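Local coordinates for glycosyl transferase family 8 (Streptococcus pneumoniae, PDB 5GVW), which transfers galactose from UDP-galactose to the terminal glucose of the already glycosylated serine-rich repeat protein PsrP, at residues K101-D106 / D117-D122; L278-L283 / S343-D348; L283-C288 / R353-A358. All coordinates share one frame; numbering follows the deposited sequence.

Interaction 1. Residues K101-D106 / D117-D122; sequences KVLYLD and DLFELD. With MN (manganese (II) ion), chain E.
Lys-101 and Leu-103, two residues apart on a strand of the GT-A fold, reach across to the end of helix 116-119 and the turn after it. That strand, 101-105, runs between strands 6-11 and 146-149 and leads into Asp-106, the start of the metal-binding DXD motif of this family.

The polar part belongs to Lys-101. Its chain extends with CG anti to the backbone N (chi1 -162°) and then bends at chi3, which brings the ammonium to one carbonyl at the helix end and one in the turn that follows. NZ donates to Phe-119 O at 3.0 Å, in the carbonyl plane, and to Leu-121 O at 3.1 Å, approaching from above the plane of that second carbonyl.

The apolar part is made by Leu-103, whose CD2 lies between two helix residues, 3.4 Å from Leu-118 CD2 and 3.6 Å from Phe-119 CE1. Both side chains cross that of Leu-103 at about a right angle.

Just past the strand's end lies the metal site, which Asp-108 and His-227 probably complete. Tyr-104 OH donates to the anti lone pair of Asp-106 OD1, which also meets Arg-90 in a salt bridge. The other oxygen, Asp-106 OD2, binds the manganese ion at 2.5 Å.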
loop_
_atom_site.group_PDB
_atom_site.type_symbol
_atom_site.label_atom_id
_atom_site.label_comp_id
_atom_site.label_asym_id
_atom_site.label_seq_id
_atom_site.Cartn_x
_atom_site.Cartn_y
_atom_site.Cartn_z
ATOM N N LYS A 101 -27.664 11.255 -9.781
ATOM C CA LYS A 101 -27.473 10.378 -8.623
ATOM C C LYS A 101 -26.043 9.792 -8.530
ATOM O O LYS A 101 -25.532 9.244 -9.506
ATOM C CB LYS A 101 -28.494 9.238 -8.699
ATOM C CG LYS A 101 -28.735 8.482 -7.399
ATOM C CD LYS A 101 -30.036 7.688 -7.427
ATOM C CE LYS A 101 -30.194 6.867 -8.698
ATOM N NZ LYS A 101 -31.414 6.031 -8.654
ATOM N N VAL A 102 -25.431 9.886 -7.343
ATOM C CA VAL A 102 -24.146 9.219 -7.061
ATOM C C VAL A 102 -24.116 8.473 -5.707
ATOM O O VAL A 102 -24.653 8.966 -4.709
ATOM C CB VAL A 102 -22.967 10.202 -7.135
ATOM C CG1 VAL A 102 -23.000 11.226 -6.003
ATOM C CG2 VAL A 102 -21.641 9.455 -7.124
ATOM N N LEU A 103 -23.441 7.314 -5.691
ATOM C CA LEU A 103 -23.203 6.520 -4.468
ATOM C C LEU A 103 -21.862 6.903 -3.817
ATOM O O LEU A 103 -20.812 6.631 -4.388
ATOM C CB LEU A 103 -23.209 5.009 -4.812
ATOM C CG LEU A 103 -23.058 4.010 -3.644
ATOM C CD1 LEU A 103 -24.111 4.226 -2.569
ATOM C CD2 LEU A 103 -23.119 2.561 -4.110
ATOM N N TYR A 104 -21.872 7.551 -2.655
ATOM C CA TYR A 104 -20.616 7.766 -1.922
ATOM C C TYR A 104 -20.235 6.506 -1.137
ATOM O O TYR A 104 -21.112 5.831 -0.568
ATOM C CB TYR A 104 -20.690 8.929 -0.934
ATOM C CG TYR A 104 -19.483 8.917 -0.035
ATOM C CD1 TYR A 104 -18.252 9.434 -0.466
ATOM C CD2 TYR A 104 -19.534 8.279 1.192
ATOM C CE1 TYR A 104 -17.127 9.384 0.347
ATOM C CE2 TYR A 104 -18.421 8.207 2.004
ATOM C CZ TYR A 104 -17.218 8.769 1.599
ATOM O OH TYR A 104 -16.132 8.667 2.458
ATOM N N LEU A 105 -18.928 6.235 -1.068
ATOM C CA LEU A 105 -18.393 5.100 -0.305
ATOM C C LEU A 105 -17.105 5.465 0.453
ATOM O O LEU A 105 -16.125 5.967 -0.118
ATOM C CB LEU A 105 -18.117 3.875 -1.206
ATOM C CG LEU A 105 -19.210 3.168 -2.011
ATOM C CD1 LEU A 105 -18.623 2.037 -2.850
ATOM C CD2 LEU A 105 -20.304 2.593 -1.147
ATOM N N ASP A 106 -17.125 5.192 1.753
ATOM C CA ASP A 106 -15.917 5.088 2.572
ATOM C C ASP A 106 -14.987 4.043 1.986
ATOM O O ASP A 106 -15.446 3.126 1.272
ATOM C CB ASP A 106 -16.284 4.699 4.004
ATOM C CG ASP A 106 -16.370 5.895 4.948
ATOM O OD1 ASP A 106 -16.409 7.051 4.490
ATOM O OD2 ASP A 106 -16.400 5.649 6.174
ATOM N N ASP A 117 -29.983 -3.049 -6.714
ATOM C CA ASP A 117 -31.106 -2.595 -5.889
ATOM C C ASP A 117 -30.766 -1.248 -5.235
ATOM O O ASP A 117 -31.634 -0.400 -5.118
ATOM C CB ASP A 117 -31.536 -3.647 -4.839
ATOM C CG ASP A 117 -32.100 -4.955 -5.468
ATOM O OD1 ASP A 117 -32.227 -5.037 -6.712
ATOM O OD2 ASP A 117 -32.406 -5.913 -4.704
ATOM N N LEU A 118 -29.500 -1.056 -4.858
ATOM C CA LEU A 118 -29.020 0.208 -4.284
ATOM C C LEU A 118 -28.865 1.320 -5.302
ATOM O O LEU A 118 -29.265 2.454 -5.046
ATOM C CB LEU A 118 -27.682 0.013 -3.579
ATOM C CG LEU A 118 -27.044 1.243 -2.923
ATOM C CD1 LEU A 118 -27.858 1.722 -1.736
ATOM C CD2 LEU A 118 -25.627 0.909 -2.500
ATOM N N PHE A 119 -28.244 1.018 -6.431
ATOM C CA PHE A 119 -28.079 2.015 -7.502
ATOM C C PHE A 119 -29.437 2.515 -8.043
ATOM O O PHE A 119 -29.611 3.718 -8.250
ATOM C CB PHE A 119 -27.252 1.443 -8.675
ATOM C CG PHE A 119 -25.766 1.316 -8.408
ATOM C CD1 PHE A 119 -25.019 2.398 -7.906
ATOM C CD2 PHE A 119 -25.093 0.129 -8.737
ATOM C CE1 PHE A 119 -23.654 2.280 -7.682
ATOM C CE2 PHE A 119 -23.727 0.011 -8.526
ATOM C CZ PHE A 119 -23.009 1.083 -7.991
ATOM N N GLU A 120 -30.381 1.583 -8.240
ATOM C CA GLU A 120 -31.708 1.856 -8.833
ATOM C C GLU A 120 -32.796 2.362 -7.859
ATOM O O GLU A 120 -33.939 2.609 -8.269
ATOM C CB GLU A 120 -32.210 0.611 -9.600
ATOM C CG GLU A 120 -31.347 0.272 -10.811
ATOM C CD GLU A 120 -31.948 -0.781 -11.733
ATOM O OE1 GLU A 120 -32.854 -1.540 -11.292
ATOM O OE2 GLU A 120 -31.484 -0.857 -12.906
ATOM N N LEU A 121 -32.441 2.536 -6.588
ATOM C CA LEU A 121 -33.367 3.056 -5.591
ATOM C C LEU A 121 -33.757 4.519 -5.849
ATOM O O LEU A 121 -32.898 5.380 -6.069
ATOM C CB LEU A 121 -32.758 2.911 -4.206
ATOM C CG LEU A 121 -33.672 3.127 -2.987
ATOM C CD1 LEU A 121 -33.355 2.098 -1.906
ATOM C CD2 LEU A 121 -33.549 4.544 -2.430
ATOM N N ASP A 122 -35.067 4.778 -5.807
ATOM C CA ASP A 122 -35.639 6.107 -6.032
ATOM C C ASP A 122 -35.561 6.916 -4.736
ATOM O O ASP A 122 -36.082 6.505 -3.701
ATOM C CB ASP A 122 -37.099 5.988 -6.509
ATOM C CG ASP A 122 -37.551 7.180 -7.331
ATOM O OD1 ASP A 122 -37.184 8.321 -6.986
ATOM O OD2 ASP A 122 -38.284 6.970 -8.321
HETATM MN MN MN E . -15.252 4.742 8.163
HETATM O O HOH W 1 -15.305 6.357 10.070
#

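Interaction 2. Residues L278-L283 / S343-D348; sequences LQCVNL and SDLYLD
Gln-279 O receives two backbone N-H groups from the start of segment 343-348: Asp-344 N at 2.9 Å, in the carbonyl plane and on a lone pair, and, more weakly, Leu-345 N. The carboxylate of Asp-344 returns the bond, its OD2 accepting from Gln-279 N at 3.1 Å through the anti lone pair.

Beyond this entry the two strands pair in parallel, as neighbours at the centre of a six-stranded parallel sheet with the 3-2-1-4-5-6 strand order of a Rossmann-like fold. Val-281 accounts for the register: its N donates to Leu-345 O, and its O accepts from Leu-347 N at 3.0 Å.

Val-281 O also lies over one face of the Tyr-346 ring, 3.3 Å above the plane and offset toward the rim. CG of this tyrosine is anti to its own backbone N (chi1 -171°), which carries the ring along the neighbouring strand until OH accepts from Leu-283 N in a nearly straight bond of 3.0 Å (169°). On the face of the sheet away from Val-281 and Tyr-346, Leu-347 CD1 packs 3.6 Å from Cys-280 CB.

Asn-282 ND2 donates to Leu-347 O at 2.9 Å, in the carbonyl plane. Side chains thus extend the pairing at both ends, giving backbone polar groups partners where the regular strand bonds stop.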
loop_
_atom_site.group_PDB
_atom_site.type_symbol
_atom_site.label_atom_id
_atom_site.label_comp_id
_atom_site.label_asym_id
_atom_site.label_seq_id
_atom_site.Cartn_x
_atom_site.Cartn_y
_atom_site.Cartn_z
ATOM N N LEU A 278 4.240 13.716 -28.791
ATOM C CA LEU A 278 5.143 14.840 -28.607
ATOM C C LEU A 278 5.441 15.118 -27.143
ATOM O O LEU A 278 4.665 14.819 -26.297
ATOM C CB LEU A 278 4.486 16.073 -29.207
ATOM C CG LEU A 278 5.155 17.096 -30.098
ATOM C CD1 LEU A 278 5.535 18.340 -29.344
ATOM C CD2 LEU A 278 6.327 16.588 -30.877
ATOM N N GLN A 279 6.576 15.723 -26.864
ATOM C CA GLN A 279 6.972 16.038 -25.495
ATOM C C GLN A 279 7.285 17.513 -25.349
ATOM O O GLN A 279 8.187 17.992 -26.000
ATOM C CB GLN A 279 8.216 15.231 -25.124
ATOM C CG GLN A 279 8.026 13.712 -25.200
ATOM C CD GLN A 279 7.297 13.113 -24.016
ATOM O OE1 GLN A 279 7.341 13.646 -22.900
ATOM N NE2 GLN A 279 6.637 11.985 -24.245
ATOM N N CYS A 280 6.562 18.235 -24.495
ATOM C CA CYS A 280 6.806 19.683 -24.341
ATOM C C CYS A 280 7.269 20.021 -22.960
ATOM O O CYS A 280 6.898 19.345 -22.016
ATOM C CB CYS A 280 5.562 20.504 -24.667
ATOM S SG CYS A 280 4.912 20.284 -26.341
ATOM N N VAL A 281 8.058 21.081 -22.847
ATOM C CA VAL A 281 8.661 21.491 -21.562
ATOM C C VAL A 281 8.673 23.003 -21.311
ATOM O O VAL A 281 8.833 23.807 -22.233
ATOM C CB VAL A 281 10.117 20.970 -21.441
ATOM C CG1 VAL A 281 10.899 21.221 -22.717
ATOM C CG2 VAL A 281 10.841 21.586 -20.246
ATOM N N ASN A 282 8.521 23.371 -20.048
ATOM C CA ASN A 282 8.656 24.755 -19.620
ATOM C C ASN A 282 9.329 24.789 -18.261
ATOM O O ASN A 282 9.077 23.931 -17.426
ATOM C CB ASN A 282 7.280 25.441 -19.521
ATOM C CG ASN A 282 7.378 26.876 -19.007
ATOM O OD1 ASN A 282 6.997 27.174 -17.870
ATOM N ND2 ASN A 282 7.945 27.764 -19.830
ATOM N N LEU A 283 10.199 25.768 -18.057
ATOM C CA LEU A 283 10.680 26.090 -16.735
ATOM C C LEU A 283 10.046 27.423 -16.345
ATOM O O LEU A 283 10.088 28.383 -17.107
ATOM C CB LEU A 283 12.214 26.175 -16.730
ATOM C CG LEU A 283 12.868 26.861 -15.517
ATOM C CD1 LEU A 283 12.867 25.930 -14.316
ATOM C CD2 LEU A 283 14.281 27.317 -15.826
ATOM N N SER A 343 12.944 15.967 -24.866
ATOM C CA SER A 343 11.723 16.627 -25.337
ATOM C C SER A 343 11.818 17.211 -26.758
ATOM O O SER A 343 12.885 17.570 -27.213
ATOM C CB SER A 343 11.352 17.756 -24.354
ATOM O OG SER A 343 12.425 18.683 -24.240
ATOM N N ASP A 344 10.667 17.333 -27.413
ATOM C CA ASP A 344 10.557 17.862 -28.770
ATOM C C ASP A 344 10.492 19.390 -28.923
ATOM O O ASP A 344 11.115 19.921 -29.842
ATOM C CB ASP A 344 9.355 17.216 -29.450
ATOM C CG ASP A 344 9.501 15.697 -29.545
ATOM O OD1 ASP A 344 10.498 15.250 -30.169
ATOM O OD2 ASP A 344 8.630 14.961 -29.012
ATOM N N LEU A 345 9.769 20.073 -28.023
ATOM C CA LEU A 345 9.414 21.515 -28.141
ATOM C C LEU A 345 9.501 22.231 -26.795
ATOM O O LEU A 345 9.051 21.693 -25.800
ATOM C CB LEU A 345 7.971 21.643 -28.626
ATOM C CG LEU A 345 7.486 22.727 -29.597
ATOM C CD1 LEU A 345 5.959 22.690 -29.656
ATOM C CD2 LEU A 345 8.001 24.118 -29.271
ATOM N N TYR A 346 10.082 23.423 -26.747
ATOM C CA TYR A 346 10.039 24.225 -25.525
ATOM C C TYR A 346 8.892 25.233 -25.654
ATOM O O TYR A 346 8.826 25.957 -26.644
ATOM C CB TYR A 346 11.356 24.938 -25.282
ATOM C CG TYR A 346 11.419 25.600 -23.928
ATOM C CD1 TYR A 346 11.010 26.910 -23.761
ATOM C CD2 TYR A 346 11.845 24.900 -22.802
ATOM C CE1 TYR A 346 11.048 27.507 -22.520
ATOM C CE2 TYR A 346 11.869 25.497 -21.556
ATOM C CZ TYR A 346 11.472 26.792 -21.412
ATOM O OH TYR A 346 11.483 27.425 -20.170
ATOM N N LEU A 347 7.973 25.256 -24.679
ATOM C CA LEU A 347 6.871 26.208 -24.683
ATOM C C LEU A 347 7.242 27.293 -23.704
ATOM O O LEU A 347 7.274 27.067 -22.521
ATOM C CB LEU A 347 5.580 25.515 -24.271
ATOM C CG LEU A 347 5.197 24.292 -25.110
ATOM C CD1 LEU A 347 3.922 23.681 -24.556
ATOM C CD2 LEU A 347 4.987 24.610 -26.581
ATOM N N ASP A 348 7.568 28.473 -24.196
ATOM C CA ASP A 348 8.039 29.556 -23.319
ATOM C C ASP A 348 6.788 30.320 -22.882
ATOM O O ASP A 348 6.464 31.365 -23.437
ATOM C CB ASP A 348 9.065 30.454 -24.034
ATOM C CG ASP A 348 9.629 31.549 -23.129
ATOM O OD1 ASP A 348 9.361 31.536 -21.925
ATOM O OD2 ASP A 348 10.325 32.452 -23.626
#

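Interaction 3. Residues L283-C288 / R353-A358; sequences LTNSWC and RKLEDA
Leu-355 rests against Leu-283 and Asn-285 just ahead of helix 356-364, and its side chain can be followed outward. CB lies 3.6 Å from Leu-283 CD2. With CG anti to the carbonyl carbon (chi1 -63°), the branch point comes 4.1 Å from Asn-285 CB. At the tip, CD1 fits between the two partners, 3.7 Å from Leu-283 CD2 and 3.9 Å from Asn-285 CB. The two leucines cross at about a right angle, and Leu-283 CD2 extends on to Ala-358 CB at 4.3 Å. This leucine packing makes the direct contact mostly apolar.

Farther out, Asn-285 OD1 sits 3.3 Å from Arg-353 CG, against the aliphatic part of the arginine, with the amide and guanidinium planes 56° apart. A water supplements the contact by donating to Leu-283 O at 3.1 Å and accepting weakly from Leu-355 N.

Within the loop, Thr-284 OG1 donates to Ser-286 O, while Ser-286 OG accepts from Cys-288 N in an ST turn.

The contact joins the loop at the C-terminal end of strand 278-283 to the loop leading into helix 356-364 and its first turn, which follow the adjacent strand 345-348. Leu-336 of helix 333-342 also packs on Leu-283, so that leucine touches both helices at the end of its strand.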
loop_
_atom_site.group_PDB
_atom_site.type_symbol
_atom_site.label_atom_id
_atom_site.label_comp_id
_atom_site.label_asym_id
_atom_site.label_seq_id
_atom_site.Cartn_x
_atom_site.Cartn_y
_atom_site.Cartn_z
ATOM N N LEU A 283 10.199 25.768 -18.057
ATOM C CA LEU A 283 10.680 26.090 -16.735
ATOM C C LEU A 283 10.046 27.423 -16.345
ATOM O O LEU A 283 10.088 28.383 -17.107
ATOM C CB LEU A 283 12.214 26.175 -16.730
ATOM C CG LEU A 283 12.868 26.861 -15.517
ATOM C CD1 LEU A 283 12.867 25.930 -14.316
ATOM C CD2 LEU A 283 14.281 27.317 -15.826
ATOM N N THR A 284 9.510 27.487 -15.137
ATOM C CA THR A 284 8.780 28.641 -14.672
ATOM C C THR A 284 9.317 29.097 -13.336
ATOM O O THR A 284 9.788 28.281 -12.539
ATOM C CB THR A 284 7.277 28.303 -14.528
ATOM O OG1 THR A 284 6.520 29.496 -14.268
ATOM C CG2 THR A 284 7.029 27.256 -13.409
ATOM N N ASN A 285 9.223 30.399 -13.101
ATOM C CA ASN A 285 9.439 31.002 -11.795
ATOM C C ASN A 285 8.169 31.750 -11.351
ATOM O O ASN A 285 8.213 32.638 -10.481
ATOM C CB ASN A 285 10.654 31.948 -11.844
ATOM C CG ASN A 285 11.189 32.331 -10.458
ATOM O OD1 ASN A 285 11.336 33.516 -10.141
ATOM N ND2 ASN A 285 11.510 31.334 -9.642
ATOM N N SER A 286 7.024 31.378 -11.924
ATOM C CA SER A 286 5.755 31.934 -11.485
ATOM C C SER A 286 4.663 30.895 -11.502
ATOM O O SER A 286 4.731 29.890 -12.199
ATOM C CB SER A 286 5.357 33.163 -12.339
ATOM O OG SER A 286 4.497 32.852 -13.430
ATOM N N TRP A 287 3.622 31.176 -10.744
ATOM C CA TRP A 287 2.378 30.397 -10.795
ATOM C C TRP A 287 1.657 30.369 -12.165
ATOM O O TRP A 287 0.955 29.405 -12.484
ATOM C CB TRP A 287 1.435 30.910 -9.694
ATOM C CG TRP A 287 0.857 32.292 -9.912
ATOM C CD1 TRP A 287 1.331 33.475 -9.408
ATOM C CD2 TRP A 287 -0.323 32.617 -10.675
ATOM N NE1 TRP A 287 0.530 34.521 -9.831
ATOM C CE2 TRP A 287 -0.496 34.021 -10.599
ATOM C CE3 TRP A 287 -1.253 31.853 -11.410
ATOM C CZ2 TRP A 287 -1.559 34.677 -11.229
ATOM C CZ3 TRP A 287 -2.300 32.502 -12.045
ATOM C CH2 TRP A 287 -2.441 33.906 -11.951
ATOM N N CYS A 288 1.810 31.435 -12.952
ATOM C CA CYS A 288 1.056 31.585 -14.198
ATOM C C CYS A 288 1.855 31.138 -15.457
ATOM O O CYS A 288 2.849 31.770 -15.864
ATOM C CB CYS A 288 0.539 33.019 -14.348
ATOM S SG CYS A 288 -0.656 33.200 -15.681
ATOM N N ARG A 353 10.223 37.112 -15.534
ATOM C CA ARG A 353 11.219 36.538 -14.656
ATOM C C ARG A 353 11.561 35.229 -15.348
ATOM O O ARG A 353 11.242 34.143 -14.882
ATOM C CB ARG A 353 10.786 36.378 -13.196
ATOM C CG ARG A 353 11.949 36.012 -12.276
ATOM C CD ARG A 353 13.094 37.033 -12.266
ATOM N NE ARG A 353 14.206 36.545 -11.451
ATOM C CZ ARG A 353 15.219 35.781 -11.879
ATOM N NH1 ARG A 353 15.335 35.391 -13.154
ATOM N NH2 ARG A 353 16.148 35.402 -11.007
ATOM N N LYS A 354 12.164 35.388 -16.521
ATOM C CA LYS A 354 12.643 34.293 -17.331
ATOM C C LYS A 354 13.954 33.827 -16.714
ATOM O O LYS A 354 14.849 34.651 -16.455
ATOM C CB LYS A 354 12.906 34.755 -18.766
ATOM C CG LYS A 354 11.711 35.345 -19.484
ATOM C CD LYS A 354 10.607 34.313 -19.608
ATOM C CE LYS A 354 9.557 34.720 -20.616
ATOM N NZ LYS A 354 8.445 33.746 -20.617
ATOM N N LEU A 355 14.055 32.523 -16.462
ATOM C CA LEU A 355 15.277 31.936 -15.929
ATOM C C LEU A 355 16.201 31.499 -17.062
ATOM O O LEU A 355 15.812 30.645 -17.904
ATOM C CB LEU A 355 14.932 30.747 -15.056
ATOM C CG LEU A 355 14.101 31.041 -13.816
ATOM C CD1 LEU A 355 13.653 29.742 -13.148
ATOM C CD2 LEU A 355 14.886 31.906 -12.840
ATOM N N GLU A 356 17.418 32.062 -17.072
ATOM C CA GLU A 356 18.360 31.860 -18.193
ATOM C C GLU A 356 18.594 30.386 -18.618
ATOM O O GLU A 356 18.673 30.102 -19.825
ATOM C CB GLU A 356 19.706 32.570 -17.922
ATOM C CG GLU A 356 19.678 34.108 -18.026
ATOM C CD GLU A 356 19.154 34.649 -19.370
ATOM O OE1 GLU A 356 19.721 34.302 -20.439
ATOM O OE2 GLU A 356 18.167 35.428 -19.350
ATOM N N ASP A 357 18.669 29.473 -17.632
ATOM C CA ASP A 357 18.968 28.037 -17.837
ATOM C C ASP A 357 18.215 27.458 -19.052
ATOM O O ASP A 357 18.809 26.825 -19.937
ATOM C CB ASP A 357 18.662 27.202 -16.553
ATOM C CG ASP A 357 19.655 27.461 -15.369
ATOM O OD1 ASP A 357 20.886 27.488 -15.566
ATOM O OD2 ASP A 357 19.199 27.599 -14.215
ATOM N N ALA A 358 16.916 27.734 -19.126
ATOM C CA ALA A 358 16.066 27.233 -20.227
ATOM C C ALA A 358 16.586 27.627 -21.591
ATOM O O ALA A 358 16.710 26.793 -22.493
ATOM C CB ALA A 358 14.638 27.745 -20.078
HETATM O O HOH W 2 11.911 30.528 -18.361
#

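How the interactions relate
Interactions 2 and 3 are neighbouring contacts in one parallel-sheet domain, Rossmann-like in its strand order. Their centres lie 13 Å apart and they share Leu-283, which ends the strand of interaction 2 and begins the loop of interaction 3. Along the chain their segments alternate, and two further contacts join them: a salt bridge from Asp-348 OD1 to Lys-354 NZ (2.7 Å) and packing of Tyr-346 OH against Ala-358 CB. Interaction 1 belongs to the GT-A part and lies on the other side of the chain's centre, its centre 44 Å from that of interaction 2 and 47 Å from that of interaction 3. It alone includes a manganese ligand; the other two are structural, strand pairing and loop packing, away from the UDP and metal sites.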